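Local structure of Alpha/beta hydrolase (Novosphingobium aromaticivorans, 3BWX) at residues A[38-42]-A[62-67]. The protein is probably a hydrolase of the alpha/beta hydrolase fold and binds calcium ions in the crystal. The protein carries 1 engineered substitution. Numbering follows the deposited sequence.
Sequences LTRNA and EMRGRG. With EDO (1,2-ethanediol), chain R.
Two loops that follow neighbouring parallel strands of the alpha/beta hydrolase sheet meet here: the loop 38-42 comes after strand 32-35, and the loop 62-67 after strand 58-61. One joint between them is the guanidinium of R66, which takes the carbonyl oxygen of L38 side-on with two nitrogens. R66 NE lies 2.9 Å from L38 O and R66 NH2 is equally close to L38 O, both bonds moderately bent. L38 O sits in the guanidinium plane, at its edge, while L38 CD1 comes to 3.7 Å from R66 NH2. The far corner of the same group turns back on its own loop: R66 NH1 donates to R64 O at 2.8 Å, fairly straight at 161°, and also bonds Y83 of helix 80-94. R66 CG, placed beside the backbone N, passes 3.4 Å from R40 O; the bend that follows at chi2 (78°) swings CD and the guanidinium round to L38 O. R40 O accepts from a water that in turn accepts from the backbone N of selenomethionine M63, itself part of the loop whose type II turn runs from M63 to R66. At the other end E62 OE1 is held by H19 and the backbone N of D68, while E62 OE2, less surely placed, receives A42 N. In this buried seam, then, in-plane bonds at R66 NE, NH1 and NH2 fix the rotation of the guanidinium, and its positive charge probably polarises the L38 carbonyl.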
ATOM      1  N   LEU A  38      -5.002   2.145   2.038  1.00  8.39           N
ATOM      2  CA  LEU A  38      -5.690   3.198   2.790  1.00  8.99           C
ATOM      3  C   LEU A  38      -5.590   3.034   4.280  1.00  8.70           C
ATOM      4  O   LEU A  38      -5.328   3.992   4.960  1.00  9.58           O
ATOM      5  CB  LEU A  38      -7.171   3.249   2.323  1.00 10.34           C
ATOM      6  CG  LEU A  38      -8.117   4.249   2.977  1.00 15.43           C
ATOM      7  CD1 LEU A  38      -7.787   5.660   2.579  1.00 14.54           C
ATOM      8  CD2 LEU A  38      -9.585   3.889   2.576  1.00 12.36           C
ATOM      9  N   THR A  39      -5.901   1.856   4.796  1.00  7.92           N
ATOM     10  CA  THR A  39      -5.939   1.566   6.235  1.00  8.08           C
ATOM     11  C   THR A  39      -4.684   0.857   6.747  1.00  9.53           C
ATOM     12  O   THR A  39      -4.689   0.340   7.878  1.00  9.89           O
ATOM     13  CB  THR A  39      -7.182   0.731   6.623  1.00 12.54           C
ATOM     14  OG1 THR A  39      -7.142  -0.507   5.907  1.00 13.56           O
ATOM     15  CG2 THR A  39      -8.451   1.483   6.312  1.00 11.69           C
ATOM     16  N   ARG A  40      -3.627   0.855   5.940  1.00  7.13           N
ATOM     17  CA  ARG A  40      -2.546  -0.069   6.151  1.00  8.68           C
ATOM     18  C   ARG A  40      -1.276   0.661   6.548  1.00  7.48           C
ATOM     19  O   ARG A  40      -1.213   1.896   6.551  1.00  7.61           O
ATOM     20  CB  ARG A  40      -2.325  -0.917   4.915  1.00  9.60           C
ATOM     21  CG  ARG A  40      -3.536  -1.683   4.419  1.00  8.08           C
ATOM     22  CD  ARG A  40      -4.015  -2.683   5.476  1.00 11.95           C
ATOM     23  NE  ARG A  40      -5.161  -3.452   5.048  1.00 16.19           N
ATOM     24  CZ  ARG A  40      -5.083  -4.538   4.281  1.00 12.23           C
ATOM     25  NH1 ARG A  40      -3.915  -5.016   3.897  1.00 13.90           N
ATOM     26  NH2 ARG A  40      -6.187  -5.176   3.919  1.00 18.68           N
ATOM     27  N   ASN A  41      -0.284  -0.108   6.975  1.00  7.16           N
ATOM     28  CA  ASN A  41       0.958   0.385   7.563  1.00  8.09           C
ATOM     29  C   ASN A  41       2.176  -0.457   7.057  1.00  7.51           C
ATOM     30  O   ASN A  41       2.071  -1.339   6.167  1.00  8.10           O
ATOM     31  CB  ASN A  41       0.839   0.426   9.103  1.00  7.46           C
ATOM     32  CG  ASN A  41       0.691  -0.962   9.699  1.00 11.75           C
ATOM     33  OD1 ASN A  41       1.656  -1.735   9.677  1.00 10.54           O
ATOM     34  ND2 ASN A  41      -0.520  -1.316  10.158  1.00  8.24           N
ATOM     35  N   ALA A  42       3.355  -0.162   7.583  1.00  8.74           N
ATOM     36  CA  ALA A  42       4.581  -0.772   7.085  1.00  8.86           C
ATOM     37  C   ALA A  42       4.563  -2.290   7.232  1.00  7.50           C
ATOM     38  O   ALA A  42       5.232  -3.024   6.473  1.00  7.37           O
ATOM     39  CB  ALA A  42       5.793  -0.206   7.816  1.00  9.55           C
ATOM     40  N   GLU A  62       4.707   4.937   6.592  1.00  8.49           N
ATOM     41  CA  GLU A  62       3.323   4.903   7.048  1.00  6.99           C
ATOM     42  C   GLU A  62       2.761   6.336   6.986  1.00  7.59           C
ATOM     43  O   GLU A  62       3.400   7.269   7.479  1.00  7.99           O
ATOM     44  CB  GLU A  62       3.285   4.421   8.511  1.00 10.88           C
ATOM     45  CG  GLU A  62       4.112   3.170   8.688  1.00 14.48           C
ATOM     46  CD  GLU A  62       3.970   2.540  10.020  1.00 11.22           C
ATOM     47  OE1 GLU A  62       4.216   3.182  11.088  1.00  9.36           O
ATOM     48  OE2 GLU A  62       3.618   1.355   9.982  1.00 12.35           O
HETATM   49  N   MSE A  63       1.587   6.486   6.370  1.00  8.68           N
HETATM   50  CA  MSE A  63       1.015   7.806   6.257  1.00  7.18           C
HETATM   51  C   MSE A  63       0.535   8.324   7.615  1.00  7.37           C
HETATM   52  O   MSE A  63       0.353   7.541   8.594  1.00  8.28           O
HETATM   53  CB  MSE A  63      -0.119   7.783   5.244  1.00 10.71           C
HETATM   54  CG  MSE A  63       0.384   7.470   3.861  1.00  8.52           C
HETATM   55 SE   MSE A  63       1.832   8.575   3.072  0.75 10.37          SE
HETATM   56  CE  MSE A  63       3.414   7.680   3.860  1.00 10.41           C
ATOM     57  N   ARG A  64       0.331   9.632   7.705  1.00  7.24           N
ATOM     58  CA  ARG A  64      -0.201  10.215   8.930  1.00  8.69           C
ATOM     59  C   ARG A  64      -1.464   9.434   9.274  1.00  7.42           C
ATOM     60  O   ARG A  64      -2.271   9.082   8.386  1.00  6.96           O
ATOM     61  CB  ARG A  64      -0.546  11.703   8.762  1.00  9.52           C
ATOM     62  CG  ARG A  64      -1.500  12.016   7.612  1.00  8.40           C
ATOM     63  CD  ARG A  64      -1.866  13.484   7.468  1.00  8.21           C
ATOM     64  NE  ARG A  64      -0.691  14.246   7.109  1.00  8.81           N
ATOM     65  CZ  ARG A  64      -0.467  15.511   7.403  1.00 11.74           C
ATOM     66  NH1 ARG A  64      -1.303  16.196   8.133  1.00  5.73           N
ATOM     67  NH2 ARG A  64       0.662  16.075   6.987  1.00  9.85           N
ATOM     68  N   GLY A  65      -1.616   9.145  10.558  1.00  7.09           N
ATOM     69  CA  GLY A  65      -2.784   8.445  11.083  1.00  8.15           C
ATOM     70  C   GLY A  65      -2.718   6.936  11.001  1.00  7.00           C
ATOM     71  O   GLY A  65      -3.699   6.266  11.348  1.00  9.45           O
ATOM     72  N   ARG A  66      -1.616   6.388  10.494  1.00  8.63           N
ATOM     73  CA  ARG A  66      -1.481   4.932  10.390  1.00  7.71           C
ATOM     74  C   ARG A  66      -0.244   4.470  11.125  1.00  9.19           C
ATOM     75  O   ARG A  66       0.806   5.108  11.081  1.00 10.38           O
ATOM     76  CB  ARG A  66      -1.356   4.450   8.938  1.00  9.91           C
ATOM     77  CG  ARG A  66      -2.628   4.575   8.109  1.00  8.80           C
ATOM     78  CD  ARG A  66      -2.915   5.974   7.616  1.00 10.81           C
ATOM     79  NE  ARG A  66      -3.973   5.954   6.614  1.00  8.56           N
ATOM     80  CZ  ARG A  66      -4.633   7.030   6.223  1.00  9.50           C
ATOM     81  NH1 ARG A  66      -4.356   8.221   6.701  1.00  9.00           N
ATOM     82  NH2 ARG A  66      -5.587   6.881   5.336  1.00  8.10           N
ATOM     83  N   GLY A  67      -0.367   3.327  11.790  1.00  9.25           N
ATOM     84  CA  GLY A  67       0.797   2.717  12.441  1.00  8.09           C
ATOM     85  C   GLY A  67       1.391   3.630  13.460  1.00  7.35           C
ATOM     86  O   GLY A  67       0.669   4.191  14.300  1.00  8.90           O
TER
HETATM   87  C1  EDO R 301       5.331  -0.043  12.787  1.00 29.00           C
HETATM   88  O1  EDO R 301       4.971  -0.407  14.120  1.00 44.76           O
HETATM   89  C2  EDO R 301       4.229  -0.528  11.894  1.00 21.41           C
HETATM   90  O2  EDO R 301       3.091   0.204  12.286  1.00 35.83           O
HETATM   91  O   HOH W   1       0.016   4.218   5.555  1.00  7.42           O